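Dodecin (Thermus thermophilus, PDB 2UX9) binds and sequesters flavins such as FMN and FAD, can also bind coenzyme A, and may serve as a hollow dodecameric storage shell for these cofactors. Local coordinates at residues 6-11 against 62-67; 16-21 against 54-59. The protein carries 1 engineered substitution. One frame throughout, in Å; residues are numbered along the deposited sequence.

Contact 1: 6-11 against 62-67; sequences KKVELV and VGFALE. Engineered in segment 62-67: Ala65 (natural residue Arg). With COA (coenzyme A), chain Q.
Strands 6-11 and 62-65 run antiparallel at 150°, with Lys6 facing Phe64 and Val8 facing Val62 as hydrogen-bonded pairs on either side of the non-hydrogen-bonded pair Lys7-Gly63. Each hydrogen-bonded pair is closed by two backbone bonds, the shortest being Val62 N to Val8 O at 2.8 Å. Lys6, Val8, Val62 and Phe64 share one face of the sheet. Phe64 takes the crowded first torsion (chi1 61°), which lays its ring beside the Lys6 side chain. Lys6 CB sits over one ring face, offset toward the rim, a CH-pi contact with CB 4.1 Å from the Phe64 centroid; Lys6 CB also touches Leu66 CD2 at 3.9 Å. With CG anti to the backbone N, the Lys6 chain then runs out extended, and its NZ is hydrogen-bonded to two coenzyme A molecules. The Phe64 rim is met at opposite corners: Val8 CG1 lies 4.0 Å from CE2, and N6A of a third coenzyme A lies 3.6 Å from CD1. That amino group donates to Ala65 O at 2.8 Å, whereas Glu67 N donates almost straight (177°) to N1A. The engineered alanine, replacing arginine, therefore serves the adenine through its main chain. A strand pair thus runs into a main-chain adenine-recognition site, part of the coenzyme A pocket shared between neighbouring dodecin subunits.

Contact 2: 16-21 against 54-59; sequences EGLEAA and KEYQVV. With NA (sodium ion), chain N; FMN (flavin mononucleotide), chain H; FMN (flavin mononucleotide), chain B.
The Tyr56 ring has Leu18 N over one face, while Gly17 CA comes in obliquely, 3.5 Å from Tyr56 CD2. That Leu18 N-H is spent on Glu19 OE2 of a neighbouring subunit. Gln57 leaves the strand on the face turned away from the helix, and its extended chain carries the amide to the pyrimidine ring of one FMN: flavin N3 donates to Gln57 OE1 (2.8 Å), and Gln57 NE2 to flavin O2 (2.9 Å). The C8M methyl of a second FMN lies 3.6 Å from Gln57 NE2. On the helix side, Leu18 crosses Tyr56 at about a right angle; its CD2 branch touches Tyr56 CD1 at 3.8 Å and also reaches Val58 CG2, against which Ala21 CB packs at 3.8 Å. Gly17 is the N-cap of the helix, so the ring lies against its first turn. An alanine at Tyr56 would remove the ring and would probably loosen the packing of Gly17 and Leu18 against the strand. At the margin, Glu55 OE2 binds a sodium ion at 2.3 Å, with three waters as further ligands. No hydrogen bond joins helix and strand here; the strand's alternation turns Tyr56 and Val58 to the helix and Gln57 to the flavin.

Contacts 1 and 2 draw on different ends of the same long strand, 52-65, and lie on opposite sides of the chain's centre, their own centres 20 Å apart. They still meet where strand 4-14 runs beside strand 52-65: Val11 CG2 packs 4.0 Å from Val59 CG2. Residues 62-67 receive the adenine of coenzyme A, with Ala65 also in an FMN pocket, whereas Gln57, within 54-59, binds FMN. The side chain of Val58 is about 13 Å from a bound coenzyme A, and that of Lys7 about 6 Å from an FMN. Because both ligands are shared between subunits, one three-stranded sheet backed by helix 18-32 contributes to several sites of the dodecamer.

Contact 1: 6-11 against 62-67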
loop_
_atom_site.group_PDB
_atom_site.type_symbol
_atom_site.label_atom_id
_atom_site.label_comp_id
_atom_site.label_asym_id
_atom_site.label_seq_id
_atom_site.Cartn_x
_atom_site.Cartn_y
_atom_site.Cartn_z
ATOM N N LYS C 6 -15.967 16.664 -6.332
ATOM C CA LYS C 6 -15.150 16.015 -7.337
ATOM C C LYS C 6 -13.686 16.192 -6.968
ATOM O O LYS C 6 -13.293 17.232 -6.443
ATOM C CB LYS C 6 -15.431 16.587 -8.734
ATOM C CG LYS C 6 -14.512 15.998 -9.787
ATOM C CD LYS C 6 -15.052 16.022 -11.187
ATOM C CE LYS C 6 -14.161 15.153 -12.085
ATOM N NZ LYS C 6 -14.457 15.264 -13.531
ATOM N N LYS C 7 -12.875 15.168 -7.223
ATOM C CA LYS C 7 -11.428 15.275 -7.112
ATOM C C LYS C 7 -10.809 15.170 -8.492
ATOM O O LYS C 7 -11.196 14.301 -9.277
ATOM C CB LYS C 7 -10.877 14.180 -6.208
ATOM C CG LYS C 7 -11.367 14.304 -4.779
ATOM C CD LYS C 7 -11.009 13.114 -3.907
ATOM C CE LYS C 7 -9.535 13.075 -3.609
ATOM N NZ LYS C 7 -9.155 11.839 -2.836
ATOM N N VAL C 8 -9.863 16.061 -8.795
ATOM C CA VAL C 8 -9.056 15.959 -10.011
ATOM C C VAL C 8 -7.574 15.927 -9.669
ATOM O O VAL C 8 -7.142 16.539 -8.700
ATOM C CB VAL C 8 -9.337 17.095 -11.002
ATOM C CG1 VAL C 8 -10.781 17.047 -11.465
ATOM C CG2 VAL C 8 -8.999 18.438 -10.397
ATOM N N GLU C 9 -6.805 15.213 -10.478
ATOM C CA GLU C 9 -5.380 15.038 -10.259
ATOM C C GLU C 9 -4.562 15.964 -11.159
ATOM O O GLU C 9 -4.655 15.904 -12.388
ATOM C CB GLU C 9 -4.996 13.593 -10.500
ATOM C CG GLU C 9 -3.634 13.218 -9.960
ATOM C CD GLU C 9 -3.330 11.746 -10.129
ATOM O OE1 GLU C 9 -4.145 11.023 -10.734
ATOM O OE2 GLU C 9 -2.274 11.317 -9.667
ATOM N N LEU C 10 -3.780 16.831 -10.528
ATOM C CA LEU C 10 -2.930 17.798 -11.207
ATOM C C LEU C 10 -1.491 17.558 -10.811
ATOM O O LEU C 10 -1.209 16.943 -9.764
ATOM C CB LEU C 10 -3.320 19.223 -10.817
ATOM C CG LEU C 10 -4.772 19.597 -11.088
ATOM C CD1 LEU C 10 -5.085 21.004 -10.590
ATOM C CD2 LEU C 10 -5.139 19.454 -12.555
ATOM N N VAL C 11 -0.581 18.048 -11.639
ATOM C CA VAL C 11 0.823 18.106 -11.285
ATOM C C VAL C 11 1.279 19.544 -11.405
ATOM O O VAL C 11 1.292 20.112 -12.502
ATOM C CB VAL C 11 1.692 17.217 -12.171
ATOM C CG1 VAL C 11 3.121 17.168 -11.607
ATOM C CG2 VAL C 11 1.095 15.807 -12.323
ATOM N N VAL C 62 -7.048 17.508 -6.038
ATOM C CA VAL C 62 -7.699 18.729 -5.617
ATOM C C VAL C 62 -9.196 18.433 -5.550
ATOM O O VAL C 62 -9.784 17.961 -6.532
ATOM C CB VAL C 62 -7.388 19.859 -6.602
ATOM C CG1 VAL C 62 -8.088 21.099 -6.199
ATOM C CG2 VAL C 62 -5.856 20.089 -6.680
ATOM N N GLY C 63 -9.802 18.685 -4.392
ATOM C CA GLY C 63 -11.221 18.454 -4.164
ATOM C C GLY C 63 -12.012 19.745 -4.182
ATOM O O GLY C 63 -11.619 20.738 -3.550
ATOM N N PHE C 64 -13.135 19.728 -4.883
ATOM C CA PHE C 64 -14.002 20.891 -4.985
ATOM C C PHE C 64 -15.476 20.500 -4.922
ATOM O O PHE C 64 -15.865 19.426 -5.361
ATOM C CB PHE C 64 -13.684 21.749 -6.234
ATOM C CG PHE C 64 -13.840 21.044 -7.558
ATOM C CD1 PHE C 64 -14.949 21.266 -8.343
ATOM C CD2 PHE C 64 -12.841 20.221 -8.058
ATOM C CE1 PHE C 64 -15.083 20.664 -9.593
ATOM C CE2 PHE C 64 -12.983 19.613 -9.291
ATOM C CZ PHE C 64 -14.096 19.839 -10.051
ATOM N N ALA C 65 -16.288 21.370 -4.341
ATOM C CA ALA C 65 -17.721 21.101 -4.206
ATOM C C ALA C 65 -18.433 21.367 -5.523
ATOM O O ALA C 65 -18.244 22.421 -6.130
ATOM C CB ALA C 65 -18.320 21.969 -3.101
ATOM N N LEU C 66 -19.253 20.412 -5.958
ATOM C CA LEU C 66 -19.989 20.534 -7.213
ATOM C C LEU C 66 -21.230 21.394 -7.015
ATOM O O LEU C 66 -22.007 21.167 -6.104
ATOM C CB LEU C 66 -20.375 19.149 -7.735
ATOM C CG LEU C 66 -19.203 18.295 -8.202
ATOM C CD1 LEU C 66 -19.691 16.912 -8.641
ATOM C CD2 LEU C 66 -18.427 18.953 -9.332
ATOM N N GLU C 67 -21.396 22.385 -7.882
ATOM C CA GLU C 67 -22.591 23.211 -7.921
ATOM C C GLU C 67 -23.779 22.369 -8.340
ATOM O O GLU C 67 -23.663 21.500 -9.199
ATOM C CB GLU C 67 -22.392 24.385 -8.882
ATOM C CG GLU C 67 -21.345 25.370 -8.393
ATOM C CD GLU C 67 -20.712 26.196 -9.480
ATOM O OE1 GLU C 67 -20.879 25.906 -10.680
ATOM O OE2 GLU C 67 -20.028 27.166 -9.113
HETATM N N1A COA Q . -19.216 22.863 -9.922
HETATM C C2A COA Q . -19.711 22.610 -11.190
HETATM N N3A COA Q . -19.077 23.100 -12.297
HETATM C C4A COA Q . -17.960 23.841 -12.164
HETATM C C5A COA Q . -17.438 24.106 -10.893
HETATM C C6A COA Q . -18.074 23.608 -9.765
HETATM N N6A COA Q . -17.574 23.782 -8.533
HETATM N N7A COA Q . -16.338 24.856 -11.067
HETATM C C8A COA Q . -16.143 25.072 -12.386
HETATM N N9A COA Q . -17.142 24.432 -13.070
HETATM C C1B COA Q . -17.223 24.227 -14.524
HETATM C C2B COA Q . -16.946 25.466 -15.352
HETATM O O2B COA Q . -18.026 26.365 -15.421
HETATM C C3B COA Q . -16.618 24.842 -16.684
HETATM O O3B COA Q . -17.785 24.445 -17.351
HETATM P P3B COA Q . -18.071 24.900 -18.867
HETATM O O7A COA Q . -19.334 24.187 -19.265
HETATM O O8A COA Q . -18.152 26.395 -18.947
HETATM O O9A COA Q . -16.934 24.390 -19.722
HETATM C C4B COA Q . -15.830 23.616 -16.272
HETATM O O4B COA Q . -16.196 23.341 -14.924
HETATM C C5B COA Q . -14.353 23.945 -16.439
HETATM O O5B COA Q . -14.052 24.066 -17.820
HETATM P P1A COA Q . -13.119 23.010 -18.598
HETATM O O1A COA Q . -13.509 22.932 -20.063
HETATM O O2A COA Q . -13.143 21.641 -17.945
HETATM O O3A COA Q . -11.665 23.674 -18.592
HETATM P P2A COA Q . -10.452 23.340 -17.611
HETATM O O4A COA Q . -9.490 24.402 -18.030
HETATM O O5A COA Q . -10.859 23.489 -16.171
HETATM O O6A COA Q . -9.929 21.857 -17.964
HETATM C CBP COA Q . -9.354 19.926 -19.282
HETATM C CCP COA Q . -9.737 21.408 -19.294
HETATM C CDP COA Q . -9.237 19.426 -20.718
HETATM C CEP COA Q . -8.009 19.775 -18.583
HETATM C CAP COA Q . -10.397 19.118 -18.517
HETATM O OAP COA Q . -11.695 19.476 -18.936
HETATM C C9P COA Q . -10.190 17.645 -18.669
HETATM O O9P COA Q . -9.142 17.028 -17.992
HETATM N N8P COA Q . -10.984 16.937 -19.453
HETATM C C7P COA Q . -10.437 15.777 -20.145
HETATM C C6P COA Q . -11.541 14.793 -20.414
HETATM C C5P COA Q . -10.994 13.438 -20.753
HETATM O O5P COA Q . -10.568 12.677 -19.875
HETATM N N4P COA Q . -11.046 13.144 -22.042
HETATM C C3P COA Q . -11.259 11.780 -22.476
HETATM C C2P COA Q . -9.968 11.288 -23.103
HETATM S S1P COA Q . -10.050 9.530 -23.475
#

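Contact 2: 16-21 against 54-59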
loop_
_atom_site.group_PDB
_atom_site.type_symbol
_atom_site.label_atom_id
_atom_site.label_comp_id
_atom_site.label_asym_id
_atom_site.label_seq_id
_atom_site.Cartn_x
_atom_site.Cartn_y
_atom_site.Cartn_z
ATOM N N GLU C 16 11.427 26.580 -8.039
ATOM C CA GLU C 16 11.733 27.238 -6.759
ATOM C C GLU C 16 11.628 26.309 -5.552
ATOM O O GLU C 16 12.440 26.377 -4.641
ATOM C CB GLU C 16 10.788 28.414 -6.523
ATOM C CG GLU C 16 10.739 29.487 -7.591
ATOM C CD GLU C 16 9.609 30.488 -7.330
ATOM O OE1 GLU C 16 9.277 30.719 -6.146
ATOM O OE2 GLU C 16 9.037 31.028 -8.303
ATOM N N GLY C 17 10.597 25.471 -5.516
ATOM C CA GLY C 17 10.398 24.573 -4.395
ATOM C C GLY C 17 9.051 23.900 -4.414
ATOM O O GLY C 17 8.281 24.047 -5.357
ATOM N N LEU C 18 8.765 23.191 -3.330
ATOM C CA LEU C 18 7.588 22.356 -3.226
ATOM C C LEU C 18 6.313 23.173 -3.068
ATOM O O LEU C 18 5.309 22.910 -3.731
ATOM C CB LEU C 18 7.746 21.394 -2.055
ATOM C CG LEU C 18 8.905 20.408 -2.176
ATOM C CD1 LEU C 18 9.084 19.642 -0.886
ATOM C CD2 LEU C 18 8.662 19.440 -3.329
ATOM N N GLU C 19 6.363 24.162 -2.191
ATOM C CA GLU C 19 5.214 25.049 -1.977
ATOM C C GLU C 19 4.877 25.776 -3.268
ATOM O O GLU C 19 3.716 25.886 -3.623
ATOM C CB GLU C 19 5.492 26.063 -0.858
ATOM C CG GLU C 19 5.502 25.489 0.557
ATOM C CD GLU C 19 6.826 24.865 0.973
ATOM O OE1 GLU C 19 7.759 24.760 0.162
ATOM O OE2 GLU C 19 6.954 24.471 2.146
ATOM N N ALA C 20 5.897 26.247 -3.981
ATOM C CA ALA C 20 5.667 26.948 -5.239
ATOM C C ALA C 20 5.015 26.022 -6.266
ATOM O O ALA C 20 4.163 26.466 -7.037
ATOM C CB ALA C 20 6.979 27.527 -5.782
ATOM N N ALA C 21 5.399 24.750 -6.285
ATOM C CA ALA C 21 4.801 23.806 -7.231
ATOM C C ALA C 21 3.331 23.546 -6.892
ATOM O O ALA C 21 2.461 23.540 -7.774
ATOM C CB ALA C 21 5.588 22.510 -7.244
ATOM N N LYS C 54 16.035 20.516 -11.223
ATOM C CA LYS C 54 15.646 21.409 -12.306
ATOM C C LYS C 54 14.204 21.840 -12.040
ATOM O O LYS C 54 13.950 23.012 -11.771
ATOM C CB LYS C 54 15.822 20.691 -13.645
ATOM C CG LYS C 54 15.467 21.480 -14.899
ATOM C CD LYS C 54 15.619 20.591 -16.129
ATOM C CE LYS C 54 17.067 20.262 -16.464
ATOM N NZ LYS C 54 17.231 18.824 -16.876
ATOM N N GLU C 55 13.271 20.890 -12.054
ATOM C CA GLU C 55 11.873 21.145 -11.698
ATOM C C GLU C 55 11.430 20.241 -10.553
ATOM O O GLU C 55 11.646 19.031 -10.619
ATOM C CB GLU C 55 10.962 20.872 -12.890
ATOM C CG GLU C 55 11.157 21.807 -14.058
ATOM C CD GLU C 55 10.558 23.178 -13.828
ATOM O OE1 GLU C 55 9.848 23.380 -12.822
ATOM O OE2 GLU C 55 10.769 24.075 -14.678
ATOM N N TYR C 56 10.824 20.819 -9.516
ATOM C CA TYR C 56 10.042 20.067 -8.530
ATOM C C TYR C 56 8.687 19.812 -9.158
ATOM O O TYR C 56 8.123 20.698 -9.796
ATOM C CB TYR C 56 9.839 20.870 -7.240
ATOM C CG TYR C 56 11.115 21.132 -6.475
ATOM C CD1 TYR C 56 11.621 20.187 -5.593
ATOM C CD2 TYR C 56 11.824 22.308 -6.647
ATOM C CE1 TYR C 56 12.779 20.408 -4.896
ATOM C CE2 TYR C 56 13.005 22.539 -5.945
ATOM C CZ TYR C 56 13.468 21.578 -5.071
ATOM O OH TYR C 56 14.637 21.763 -4.379
ATOM N N GLN C 57 8.168 18.597 -8.989
ATOM C CA GLN C 57 6.890 18.200 -9.557
ATOM C C GLN C 57 6.047 17.573 -8.457
ATOM O O GLN C 57 6.416 16.531 -7.915
ATOM C CB GLN C 57 7.116 17.199 -10.694
ATOM C CG GLN C 57 7.966 17.753 -11.842
ATOM C CD GLN C 57 8.400 16.693 -12.828
ATOM O OE1 GLN C 57 8.510 15.527 -12.464
ATOM N NE2 GLN C 57 8.661 17.090 -14.083
ATOM N N VAL C 58 4.946 18.215 -8.090
ATOM C CA VAL C 58 4.124 17.725 -6.998
ATOM C C VAL C 58 2.798 17.268 -7.581
ATOM O O VAL C 58 2.076 18.060 -8.189
ATOM C CB VAL C 58 3.923 18.794 -5.939
ATOM C CG1 VAL C 58 3.041 18.262 -4.824
ATOM C CG2 VAL C 58 5.271 19.234 -5.390
ATOM N N VAL C 59 2.516 15.980 -7.435
ATOM C CA VAL C 59 1.299 15.374 -7.931
ATOM C C VAL C 59 0.288 15.482 -6.817
ATOM O O VAL C 59 0.540 15.005 -5.717
ATOM C CB VAL C 59 1.515 13.896 -8.284
ATOM C CG1 VAL C 59 0.211 13.277 -8.852
ATOM C CG2 VAL C 59 2.698 13.733 -9.252
HETATM NA NA NA N . 8.807 25.223 -14.954
HETATM N N1 FMN H . 10.605 13.017 -16.198
HETATM C C2 FMN H . 10.012 13.963 -15.417
HETATM O O2 FMN H . 10.022 15.121 -15.799
HETATM N N3 FMN H . 9.387 13.607 -14.239
HETATM C C4 FMN H . 9.352 12.290 -13.832
HETATM O O4 FMN H . 9.159 12.068 -12.634
HETATM C C4A FMN H . 9.942 11.328 -14.638
HETATM N N5 FMN H . 9.881 9.999 -14.282
HETATM C C5A FMN H . 10.465 9.037 -15.073
HETATM C C6 FMN H . 10.397 7.704 -14.677
HETATM C C7 FMN H . 10.987 6.710 -15.454
HETATM C C7M FMN H . 10.727 5.274 -15.110
HETATM C C8 FMN H . 11.650 7.070 -16.632
HETATM C C8M FMN H . 12.383 6.052 -17.458
HETATM C C9 FMN H . 11.703 8.398 -17.031
HETATM C C9A FMN H . 11.117 9.394 -16.251
HETATM N N10 FMN H . 11.173 10.743 -16.622
HETATM C C10 FMN H . 10.564 11.693 -15.823
HETATM C "C1'" FMN H . 11.950 11.199 -17.840
HETATM C "C2'" FMN H . 13.458 11.178 -17.582
HETATM O "O2'" FMN H . 13.792 12.128 -16.592
HETATM C "C3'" FMN H . 14.279 11.478 -18.838
HETATM O "O3'" FMN H . 13.976 12.770 -19.319
HETATM C "C4'" FMN H . 14.054 10.458 -19.948
HETATM O "O4'" FMN H . 14.090 9.149 -19.420
HETATM C "C5'" FMN H . 15.116 10.587 -21.035
HETATM O "O5'" FMN H . 16.376 10.416 -20.420
HETATM P P FMN H . 17.715 10.346 -21.293
HETATM O O1P FMN H . 18.865 10.318 -20.311
HETATM O O2P FMN H . 17.728 9.094 -22.140
HETATM O O3P FMN H . 17.805 11.572 -22.173
HETATM N N1 FMN B . 8.709 10.844 -18.732
HETATM C C2 FMN B . 9.013 9.542 -18.990
HETATM O O2 FMN B . 9.739 9.292 -19.938
HETATM N N3 FMN B . 8.536 8.535 -18.174
HETATM C C4 FMN B . 7.744 8.831 -17.085
HETATM O O4 FMN B . 7.028 7.931 -16.640
HETATM C C4A FMN B . 7.450 10.159 -16.815
HETATM N N5 FMN B . 6.701 10.487 -15.707
HETATM C C5A FMN B . 6.402 11.801 -15.432
HETATM C C6 FMN B . 5.631 12.098 -14.311
HETATM C C7 FMN B . 5.307 13.419 -14.013
HETATM C C7M FMN B . 4.651 13.723 -12.699
HETATM C C8 FMN B . 5.760 14.439 -14.854
HETATM C C8M FMN B . 5.362 15.871 -14.633
HETATM C C9 FMN B . 6.541 14.141 -15.963
HETATM C C9A FMN B . 6.863 12.819 -16.264
HETATM N N10 FMN B . 7.632 12.490 -17.388
HETATM C C10 FMN B . 7.937 11.164 -17.637
HETATM C "C1'" FMN B . 8.077 13.543 -18.380
HETATM C "C2'" FMN B . 6.920 13.997 -19.272
HETATM O "O2'" FMN B . 6.489 12.927 -20.085
HETATM C "C3'" FMN B . 7.293 15.173 -20.176
HETATM O "O3'" FMN B . 8.343 14.803 -21.045
HETATM C "C4'" FMN B . 7.700 16.417 -19.392
HETATM O "O4'" FMN B . 6.788 16.644 -18.338
HETATM C "C5'" FMN B . 7.737 17.646 -20.293
HETATM O "O5'" FMN B . 6.455 17.790 -20.869
HETATM P P FMN B . 6.092 19.066 -21.763
HETATM O O1P FMN B . 4.714 18.813 -22.332
HETATM O O2P FMN B . 6.079 20.317 -20.914
HETATM O O3P FMN B . 7.105 19.202 -22.877
HETATM O O HOH W 1 7.429 25.329 -16.233
HETATM O O HOH W 2 8.044 24.718 -13.340
HETATM O O HOH W 3 9.532 26.675 -14.405
#